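PDB 3L7Y: uncharacterized protein from Streptococcus mutans, which is uncharacterised but, as a magnesium-binding member of the haloacid dehalogenase-like hydrolase family, probably acts as a phosphatase. Local coordinates for residues A[38-44]-A[72-78]; A[185-191]-A[216-222]; A[250-254]-A[271-276]. All blocks are in the same frame, centred on the assembly; numbering follows the deposited sequence.

Following the chain from the N terminus, interaction 1 closes first, pairing strand 39-42 with strand 73-77 after 27 mostly helical residues. After three more strands of the first sheet the chain passes into a second sheet, where interaction 2 joins strands 182-188 and 219-224. On its return to the first sheet, interaction 3 sets the end of strand 247-251 against the start of helix 274-279. The three loops follow in series, none nested or crossed. Interactions 1 and 3 share a sheet, as strands 39-42 and 247-251 are neighbours, and both reach the same magnesium ion. Interaction 2, its centre about 24 Å from that of interaction 1, brings a turn of the second sheet close to that ion.

Interaction 1: A[38-44]-A[72-78]; sequences KVIATDM and IRFVVAS. With MG (magnesium ion), chain B.
Residues 39-42 and 73-77 run side by side as parallel strands, their axes 4.6 Å apart and inclined by 19°, with Val39, Ile40, Ala41 and Thr42 paired to Arg73, Phe74, Val75 and Val76. Five backbone hydrogen bonds join them, from Arg73 N to Lys38 O at one end to Ala77 N to Thr42 O (2.9 Å) at the other. On one face, Val39 CG2 meets Val75 CG2 at 4.1 Å and Ala41 CB lies against Val75 CB, a patch covered by helix 229-239. The other face carries Ile40, Thr42 and Phe74. With Phe74 CG anti to its backbone N (chi1 -171°), the ring leans toward the partner strand, bringing CD1 near Ile40 CG2 and CZ to 3.7 Å from Thr42 CG2. Thr42 OG1 turns along its own strand and donates to Asp43 O (2.7 Å), on a lone pair in the carbonyl plane. Beyond the strands, the doubly bent chain of Met44 folds back so that CG packs on Val76 CG1 at 3.5 Å, with SD also against that methyl. Asp43 points its carboxylate out from the sheet end: OD2 binds the magnesium ion at 2.4 Å and accepts a bond from Thr47, while OD1 forms a salt bridge with Lys229. Asp45 O and Asp252 OD2 complete the protein ligands. This is a beta-alpha-beta crossover of the Rossmann-like haloacid dehalogenase fold, with the DxD motif of the metal site at the C-terminal end of its first strand.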
loop_
_atom_site.group_PDB
_atom_site.type_symbol
_atom_site.label_atom_id
_atom_site.label_comp_id
_atom_site.label_asym_id
_atom_site.label_seq_id
_atom_site.Cartn_x
_atom_site.Cartn_y
_atom_site.Cartn_z
ATOM N N LYS A 38 -14.965 8.173 -12.469
ATOM C CA LYS A 38 -15.884 8.033 -11.334
ATOM C C LYS A 38 -15.188 7.629 -10.029
ATOM O O LYS A 38 -15.712 7.843 -8.935
ATOM C CB LYS A 38 -17.012 7.063 -11.685
ATOM C CG LYS A 38 -17.867 7.590 -12.840
ATOM C CD LYS A 38 -19.013 6.672 -13.225
ATOM C CE LYS A 38 -19.669 7.168 -14.521
ATOM N NZ LYS A 38 -20.965 6.488 -14.799
ATOM N N VAL A 39 -14.011 7.034 -10.140
ATOM C CA VAL A 39 -13.196 6.777 -8.961
ATOM C C VAL A 39 -11.755 7.159 -9.242
ATOM O O VAL A 39 -11.242 6.935 -10.345
ATOM C CB VAL A 39 -13.384 5.335 -8.376
ATOM C CG1 VAL A 39 -14.174 4.445 -9.319
ATOM C CG2 VAL A 39 -12.056 4.718 -7.934
ATOM N N ILE A 40 -11.143 7.817 -8.263
ATOM C CA ILE A 40 -9.757 8.242 -8.346
ATOM C C ILE A 40 -9.018 7.559 -7.201
ATOM O O ILE A 40 -9.393 7.706 -6.038
ATOM C CB ILE A 40 -9.629 9.759 -8.177
ATOM C CG1 ILE A 40 -10.397 10.506 -9.278
ATOM C CG2 ILE A 40 -8.148 10.186 -8.155
ATOM C CD1 ILE A 40 -10.321 12.009 -9.143
ATOM N N ALA A 41 -7.971 6.816 -7.529
ATOM C CA ALA A 41 -7.241 6.040 -6.535
ATOM C C ALA A 41 -5.795 6.446 -6.561
ATOM O O ALA A 41 -5.192 6.524 -7.618
ATOM C CB ALA A 41 -7.372 4.536 -6.835
ATOM N N THR A 42 -5.220 6.713 -5.402
ATOM C CA THR A 42 -3.818 7.083 -5.395
ATOM C C THR A 42 -2.977 6.358 -4.363
ATOM O O THR A 42 -3.371 6.183 -3.200
ATOM C CB THR A 42 -3.633 8.579 -5.168
ATOM O OG1 THR A 42 -2.254 8.914 -5.344
ATOM C CG2 THR A 42 -4.061 8.952 -3.757
ATOM N N ASP A 43 -1.790 5.962 -4.795
ATOM C CA ASP A 43 -0.761 5.554 -3.859
ATOM C C ASP A 43 -0.390 6.760 -2.980
ATOM O O ASP A 43 -0.673 7.906 -3.352
ATOM C CB ASP A 43 0.448 5.065 -4.632
ATOM C CG ASP A 43 1.565 4.647 -3.733
ATOM O OD1 ASP A 43 1.270 4.137 -2.628
ATOM O OD2 ASP A 43 2.727 4.848 -4.125
ATOM N N MET A 44 0.236 6.510 -1.825
ATOM C CA MET A 44 0.606 7.586 -0.898
ATOM C C MET A 44 2.085 7.987 -0.951
ATOM O O MET A 44 2.448 8.990 -1.577
ATOM C CB MET A 44 0.200 7.219 0.536
ATOM C CG MET A 44 -1.292 7.302 0.765
ATOM S SD MET A 44 -1.862 9.004 0.650
ATOM C CE MET A 44 -1.214 9.662 2.190
ATOM N N ILE A 72 -17.621 11.941 -7.371
ATOM C CA ILE A 72 -16.455 11.214 -7.785
ATOM C C ILE A 72 -15.770 10.630 -6.542
ATOM O O ILE A 72 -15.457 11.344 -5.655
ATOM C CB ILE A 72 -15.507 12.083 -8.578
ATOM C CG1 ILE A 72 -16.117 12.445 -9.914
ATOM C CG2 ILE A 72 -14.202 11.393 -8.774
ATOM C CD1 ILE A 72 -15.403 13.491 -10.572
ATOM N N ARG A 73 -15.575 9.326 -6.517
ATOM C CA ARG A 73 -15.032 8.687 -5.321
ATOM C C ARG A 73 -13.512 8.818 -5.218
ATOM O O ARG A 73 -12.810 8.745 -6.221
ATOM C CB ARG A 73 -15.425 7.210 -5.291
ATOM C CG ARG A 73 -16.579 6.885 -4.359
ATOM C CD ARG A 73 -17.915 6.843 -5.067
ATOM N NE ARG A 73 -18.807 5.859 -4.448
ATOM C CZ ARG A 73 -20.051 5.618 -4.852
ATOM N NH1 ARG A 73 -20.563 6.292 -5.874
ATOM N NH2 ARG A 73 -20.784 4.701 -4.232
ATOM N N PHE A 74 -13.008 9.028 -4.004
ATOM C CA PHE A 74 -11.569 9.165 -3.811
ATOM C C PHE A 74 -11.035 8.063 -2.909
ATOM O O PHE A 74 -11.509 7.881 -1.785
ATOM C CB PHE A 74 -11.187 10.549 -3.264
ATOM C CG PHE A 74 -9.698 10.802 -3.249
ATOM C CD1 PHE A 74 -9.055 11.343 -4.355
ATOM C CD2 PHE A 74 -8.934 10.472 -2.129
ATOM C CE1 PHE A 74 -7.680 11.558 -4.338
ATOM C CE2 PHE A 74 -7.558 10.690 -2.105
ATOM C CZ PHE A 74 -6.931 11.227 -3.213
ATOM N N VAL A 75 -10.050 7.336 -3.421
ATOM C CA VAL A 75 -9.524 6.148 -2.756
ATOM C C VAL A 75 -8.032 6.289 -2.465
ATOM O O VAL A 75 -7.234 6.542 -3.362
ATOM C CB VAL A 75 -9.757 4.888 -3.629
ATOM C CG1 VAL A 75 -9.164 3.650 -2.979
ATOM C CG2 VAL A 75 -11.250 4.700 -3.927
ATOM N N VAL A 76 -7.665 6.139 -1.200
ATOM C CA VAL A 76 -6.274 6.077 -0.803
ATOM C C VAL A 76 -5.834 4.602 -0.832
ATOM O O VAL A 76 -6.413 3.780 -0.136
ATOM C CB VAL A 76 -6.113 6.674 0.612
ATOM C CG1 VAL A 76 -4.702 6.507 1.127
ATOM C CG2 VAL A 76 -6.521 8.143 0.608
ATOM N N ALA A 77 -4.846 4.265 -1.665
ATOM C CA ALA A 77 -4.437 2.867 -1.855
ATOM C C ALA A 77 -2.956 2.664 -1.540
ATOM O O ALA A 77 -2.091 3.041 -2.328
ATOM C CB ALA A 77 -4.754 2.399 -3.280
ATOM N N SER A 78 -2.664 2.055 -0.391
ATOM C CA SER A 78 -1.297 2.035 0.113
ATOM C C SER A 78 -0.940 0.697 0.779
ATOM O O SER A 78 -1.815 -0.037 1.238
ATOM C CB SER A 78 -1.103 3.206 1.094
ATOM O OG SER A 78 0.175 3.191 1.719
HETATM MG MG MG B . 4.949 4.292 -3.279
HETATM O O HOH W 1 4.098 3.535 -0.974
HETATM O O HOH W 2 6.498 2.435 -2.678
HETATM O O HOH W 3 3.933 2.190 -4.058
HETATM O O HOH W 4 7.374 4.801 -3.300
#

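Interaction 2: A[185-191]-A[216-222]; sequences LTLQVKE and GFGYIDI
An antiparallel strand pair of the cap domain, the second sheet of this haloacid dehalogenase-like protein, forms where strand 182-188 lies against strand 219-224, led in by a type II turn from Gly216 to Tyr219. Leu185-Ile222 and Leu187-Ile220 are the hydrogen-bonded pairs, each with two backbone bonds; Leu187 N to Ile220 O is 2.7 Å, whereas Leu185 N to Ile222 O stretches to 3.2 Å. Their side chains build one hydrophobic face, where Leu187 CG touches Ile222 CD1 at 3.9 Å and the side chain of Val189, just past the strand, crosses that of Ile220 at about a right angle, CG2 meeting CD1. Helices 120-133 and 194-202 cover this face. The opposite face is more polar. Thr186 and Asp221 lie alongside one another, and Thr186 OG1 donates to Asp221 OD1 at 2.9 Å from above the carboxylate plane; OD2 takes a bond from Asn102, so both oxygens are gripped. Gln188 runs beside Tyr219 with its CG 3.7 Å from Tyr219 CE2, the amide tilted 47° from the ring, and helix 155-161 packs against both through Met160. At the turn, Gly218 takes a positive phi, and Val189 N donates to its carbonyl oxygen. The turn also brings the nearest atom of Gly216 to about 6 Å from the magnesium ion, consistent with a cap that closes over the active site. Glu191 reaches back to the turn. Its CG is anti to the backbone N and the chain bends at chi2 (55°), which curls the carboxylate back to accept a bond from Gly218 N at OE2 (2.9 Å), the donor standing above the carboxylate plane, while Glu191 CB sits over one face of the Phe217 ring, 3.8 Å from its centroid.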
loop_
_atom_site.group_PDB
_atom_site.type_symbol
_atom_site.label_atom_id
_atom_site.label_comp_id
_atom_site.label_asym_id
_atom_site.label_seq_id
_atom_site.Cartn_x
_atom_site.Cartn_y
_atom_site.Cartn_z
ATOM N N LEU A 185 3.065 -9.127 6.414
ATOM C CA LEU A 185 4.383 -8.952 7.018
ATOM C C LEU A 185 5.233 -8.045 6.151
ATOM O O LEU A 185 4.955 -7.864 4.972
ATOM C CB LEU A 185 5.130 -10.279 7.168
ATOM C CG LEU A 185 4.377 -11.562 7.525
ATOM C CD1 LEU A 185 5.397 -12.629 7.880
ATOM C CD2 LEU A 185 3.423 -11.314 8.668
ATOM N N THR A 186 6.303 -7.513 6.720
ATOM C CA THR A 186 7.226 -6.719 5.927
ATOM C C THR A 186 8.659 -7.164 6.162
ATOM O O THR A 186 9.078 -7.376 7.301
ATOM C CB THR A 186 7.074 -5.208 6.210
ATOM O OG1 THR A 186 5.751 -4.778 5.847
ATOM C CG2 THR A 186 8.099 -4.413 5.408
ATOM N N LEU A 187 9.406 -7.337 5.080
ATOM C CA LEU A 187 10.819 -7.617 5.204
ATOM C C LEU A 187 11.608 -6.376 4.831
ATOM O O LEU A 187 11.337 -5.747 3.806
ATOM C CB LEU A 187 11.232 -8.774 4.303
ATOM C CG LEU A 187 10.522 -10.119 4.469
ATOM C CD1 LEU A 187 11.269 -11.177 3.689
ATOM C CD2 LEU A 187 10.438 -10.492 5.943
ATOM N N GLN A 188 12.586 -6.025 5.656
ATOM C CA GLN A 188 13.537 -5.000 5.254
ATOM C C GLN A 188 14.793 -5.700 4.785
ATOM O O GLN A 188 15.393 -6.494 5.525
ATOM C CB GLN A 188 13.852 -4.023 6.390
ATOM C CG GLN A 188 14.630 -2.799 5.909
ATOM C CD GLN A 188 15.375 -2.118 7.031
ATOM O OE1 GLN A 188 16.144 -2.749 7.750
ATOM N NE2 GLN A 188 15.154 -0.821 7.188
ATOM N N VAL A 189 15.174 -5.420 3.545
ATOM C CA VAL A 189 16.204 -6.186 2.870
ATOM C C VAL A 189 17.013 -5.240 2.008
ATOM O O VAL A 189 16.571 -4.127 1.729
ATOM C CB VAL A 189 15.568 -7.237 1.951
ATOM C CG1 VAL A 189 14.660 -8.161 2.749
ATOM C CG2 VAL A 189 14.776 -6.562 0.858
ATOM N N LYS A 190 18.201 -5.674 1.605
ATOM C CA LYS A 190 18.972 -4.933 0.618
ATOM C C LYS A 190 18.195 -4.941 -0.695
ATOM O O LYS A 190 17.750 -5.997 -1.147
ATOM C CB LYS A 190 20.350 -5.572 0.429
ATOM C CG LYS A 190 21.403 -5.069 1.397
ATOM C CD LYS A 190 22.722 -5.814 1.238
ATOM N N GLU A 191 18.012 -3.775 -1.307
ATOM C CA GLU A 191 17.245 -3.715 -2.545
ATOM C C GLU A 191 17.774 -4.724 -3.565
ATOM O O GLU A 191 17.010 -5.258 -4.368
ATOM C CB GLU A 191 17.233 -2.290 -3.132
ATOM C CG GLU A 191 16.410 -2.133 -4.418
ATOM C CD GLU A 191 14.961 -2.605 -4.272
ATOM O OE1 GLU A 191 14.232 -2.641 -5.283
ATOM O OE2 GLU A 191 14.541 -2.942 -3.148
ATOM N N GLY A 216 8.605 -0.719 -1.856
ATOM C CA GLY A 216 9.542 0.368 -1.635
ATOM C C GLY A 216 10.985 -0.079 -1.732
ATOM O O GLY A 216 11.276 -1.279 -1.731
ATOM N N PHE A 217 11.892 0.889 -1.819
ATOM C CA PHE A 217 13.319 0.606 -1.912
ATOM C C PHE A 217 13.797 -0.073 -0.629
ATOM O O PHE A 217 13.742 0.508 0.457
ATOM C CB PHE A 217 14.111 1.893 -2.182
ATOM C CG PHE A 217 15.557 1.657 -2.516
ATOM C CD1 PHE A 217 16.533 1.711 -1.528
ATOM C CD2 PHE A 217 15.944 1.376 -3.817
ATOM C CE1 PHE A 217 17.870 1.490 -1.832
ATOM C CE2 PHE A 217 17.281 1.155 -4.131
ATOM C CZ PHE A 217 18.245 1.213 -3.138
ATOM N N GLY A 218 14.237 -1.319 -0.754
ATOM C CA GLY A 218 14.667 -2.085 0.400
ATOM C C GLY A 218 13.538 -2.700 1.214
ATOM O O GLY A 218 13.752 -3.085 2.364
ATOM N N TYR A 219 12.346 -2.813 0.630
ATOM C CA TYR A 219 11.197 -3.400 1.340
ATOM C C TYR A 219 10.409 -4.427 0.520
ATOM O O TYR A 219 10.211 -4.265 -0.687
ATOM C CB TYR A 219 10.243 -2.308 1.847
ATOM C CG TYR A 219 10.834 -1.446 2.934
ATOM C CD1 TYR A 219 11.390 -0.204 2.636
ATOM C CD2 TYR A 219 10.853 -1.877 4.256
ATOM C CE1 TYR A 219 11.938 0.586 3.625
ATOM C CE2 TYR A 219 11.401 -1.094 5.257
ATOM C CZ TYR A 219 11.939 0.137 4.931
ATOM O OH TYR A 219 12.486 0.920 5.910
ATOM N N ILE A 220 9.965 -5.492 1.189
ATOM C CA ILE A 220 9.068 -6.468 0.584
ATOM C C ILE A 220 7.892 -6.686 1.525
ATOM O O ILE A 220 8.083 -7.034 2.695
ATOM C CB ILE A 220 9.748 -7.832 0.410
ATOM C CG1 ILE A 220 10.888 -7.774 -0.603
ATOM C CG2 ILE A 220 8.724 -8.887 0.012
ATOM C CD1 ILE A 220 11.855 -8.954 -0.466
ATOM N N ASP A 221 6.683 -6.487 1.024
ATOM C CA ASP A 221 5.498 -6.832 1.790
ATOM C C ASP A 221 5.138 -8.247 1.402
ATOM O O ASP A 221 5.098 -8.577 0.216
ATOM C CB ASP A 221 4.337 -5.891 1.458
ATOM C CG ASP A 221 4.474 -4.553 2.132
ATOM O OD1 ASP A 221 5.370 -4.424 3.000
ATOM O OD2 ASP A 221 3.696 -3.632 1.802
ATOM N N ILE A 222 4.913 -9.082 2.403
ATOM C CA ILE A 222 4.430 -10.429 2.177
ATOM C C ILE A 222 2.937 -10.402 2.418
ATOM O O ILE A 222 2.478 -10.356 3.553
ATOM C CB ILE A 222 5.123 -11.454 3.106
ATOM C CG1 ILE A 222 6.636 -11.455 2.847
ATOM C CG2 ILE A 222 4.516 -12.839 2.906
ATOM C CD1 ILE A 222 7.426 -12.410 3.712
HETATM O O HOH W 5 12.058 -4.445 -2.790
#

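Interaction 3: A[250-254]-A[271-276]; sequences FGDGG and NAPKNV. With MG (magnesium ion), chain B.
Val276 spreads its two methyls over the backbone of Asp252 and Gly253, with CG2 3.4 Å from Gly253 C and CG1 3.8 Å from Asp252 C. The chain it covers is the glycine-rich GDxxxD motif of haloacid dehalogenase-like enzymes, which leaves the end of strand 247-251 and supplies an aspartate to the metal. Val276 belongs to the first turn of helix 274-279, and its CG1 lies anti to the backbone N (chi1 175°), splaying the pair of methyls toward the loop. Ala272 and Pro273, just before the helix, add to the packing: Ala272 CB presses on Asp252 CA at 3.6 Å, and Pro273 CD comes to 3.2 Å from Asp252 O. This contact is carried by packing and by water rather than by direct hydrogen bonds between the two segments. Asp256 of the same motif accepts bonds from Asp252 N and Gly253 N, which helps fix the start of the loop. The Asp252 carboxylate divides its work. OD2 binds the magnesium ion at 2.4 Å, beside Asp43 OD2 and Asp45 O, while OD1 stays off the metal and accepts a hydrogen bond from water 4, itself a metal ligand. Both interactions should keep the carboxylate from rotating. Asn271 approaches on the OD1 side with its amide plane turned 58° from the carboxylate, and it is held by bonds from its OD1 to Asn287 N and from its ND2 to Gly46 O. The amide is too far for a direct bond to Asp252, and water 6 fills the gap, accepting from Asn271 ND2 at 2.9 Å and donating to Asp252 OD1 at 2.7 Å.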
loop_
_atom_site.group_PDB
_atom_site.type_symbol
_atom_site.label_atom_id
_atom_site.label_comp_id
_atom_site.label_asym_id
_atom_site.label_seq_id
_atom_site.Cartn_x
_atom_site.Cartn_y
_atom_site.Cartn_z
ATOM N N PHE A 250 -3.030 6.533 -9.611
ATOM C CA PHE A 250 -1.650 7.025 -9.561
ATOM C C PHE A 250 -0.749 6.100 -8.745
ATOM O O PHE A 250 -1.154 5.637 -7.703
ATOM C CB PHE A 250 -1.607 8.407 -8.898
ATOM C CG PHE A 250 -2.450 9.445 -9.591
ATOM C CD1 PHE A 250 -3.796 9.563 -9.295
ATOM C CD2 PHE A 250 -1.884 10.298 -10.530
ATOM C CE1 PHE A 250 -4.584 10.507 -9.915
ATOM C CE2 PHE A 250 -2.659 11.261 -11.168
ATOM C CZ PHE A 250 -4.013 11.363 -10.867
ATOM N N GLY A 251 0.480 5.862 -9.198
ATOM C CA GLY A 251 1.412 5.031 -8.453
ATOM C C GLY A 251 2.850 5.348 -8.820
ATOM O O GLY A 251 3.107 6.047 -9.814
ATOM N N ASP A 252 3.786 4.852 -8.012
ATOM C CA ASP A 252 5.204 5.017 -8.291
ATOM C C ASP A 252 5.989 3.748 -7.978
ATOM O O ASP A 252 7.209 3.745 -8.099
ATOM C CB ASP A 252 5.809 6.187 -7.506
ATOM C CG ASP A 252 6.161 5.812 -6.068
ATOM O OD1 ASP A 252 7.172 6.317 -5.536
ATOM O OD2 ASP A 252 5.421 5.012 -5.466
ATOM N N GLY A 253 5.298 2.672 -7.600
ATOM C CA GLY A 253 5.985 1.486 -7.098
ATOM C C GLY A 253 5.545 0.129 -7.632
ATOM O O GLY A 253 4.477 -0.004 -8.216
ATOM N N GLY A 254 6.367 -0.895 -7.402
ATOM C CA GLY A 254 6.052 -2.234 -7.869
ATOM C C GLY A 254 4.682 -2.695 -7.398
ATOM O O GLY A 254 3.910 -3.281 -8.170
ATOM N N ASN A 271 8.635 10.454 -11.115
ATOM C CA ASN A 271 9.716 9.855 -10.311
ATOM C C ASN A 271 9.705 8.332 -10.227
ATOM O O ASN A 271 10.597 7.739 -9.635
ATOM C CB ASN A 271 9.742 10.439 -8.888
ATOM C CG ASN A 271 8.380 10.441 -8.236
ATOM O OD1 ASN A 271 7.524 11.253 -8.585
ATOM N ND2 ASN A 271 8.163 9.525 -7.286
ATOM N N ALA A 272 8.702 7.694 -10.813
ATOM C CA ALA A 272 8.623 6.242 -10.773
ATOM C C ALA A 272 9.710 5.622 -11.650
ATOM O O ALA A 272 10.225 6.281 -12.548
ATOM C CB ALA A 272 7.230 5.769 -11.198
ATOM N N PRO A 273 10.079 4.361 -11.370
ATOM C CA PRO A 273 11.081 3.632 -12.154
ATOM C C PRO A 273 10.479 3.138 -13.447
ATOM O O PRO A 273 9.254 3.036 -13.547
ATOM C CB PRO A 273 11.415 2.409 -11.286
ATOM C CG PRO A 273 10.556 2.514 -10.044
ATOM C CD PRO A 273 9.511 3.547 -10.284
ATOM N N LYS A 274 11.341 2.801 -14.404
ATOM C CA LYS A 274 10.915 2.402 -15.740
ATOM C C LYS A 274 9.813 1.354 -15.766
ATOM O O LYS A 274 8.860 1.470 -16.535
ATOM C CB LYS A 274 12.117 1.906 -16.554
ATOM C CG LYS A 274 13.320 2.830 -16.488
ATOM C CD LYS A 274 12.913 4.293 -16.631
ATOM C CE LYS A 274 12.695 4.683 -18.084
ATOM N NZ LYS A 274 13.982 4.795 -18.840
ATOM N N ASN A 275 9.950 0.316 -14.949
ATOM C CA ASN A 275 8.982 -0.776 -14.980
ATOM C C ASN A 275 7.577 -0.356 -14.548
ATOM O O ASN A 275 6.583 -0.895 -15.039
ATOM C CB ASN A 275 9.468 -1.969 -14.142
ATOM C CG ASN A 275 9.726 -1.602 -12.688
ATOM O OD1 ASN A 275 9.109 -2.153 -11.780
ATOM N ND2 ASN A 275 10.645 -0.673 -12.466
ATOM N N VAL A 276 7.493 0.603 -13.625
ATOM C CA VAL A 276 6.197 1.112 -13.177
ATOM C C VAL A 276 5.623 2.059 -14.242
ATOM O O VAL A 276 4.422 2.098 -14.481
ATOM C CB VAL A 276 6.307 1.833 -11.815
ATOM C CG1 VAL A 276 4.972 2.450 -11.425
ATOM C CG2 VAL A 276 6.783 0.851 -10.709
HETATM MG MG MG B . 4.949 4.292 -3.279
HETATM O O HOH W 6 9.587 7.336 -6.111
HETATM O O HOH W 4 7.374 4.801 -3.300
HETATM O O HOH W 2 6.498 2.435 -2.678
HETATM O O HOH W 3 3.933 2.190 -4.058
HETATM O O HOH W 1 4.098 3.535 -0.974
#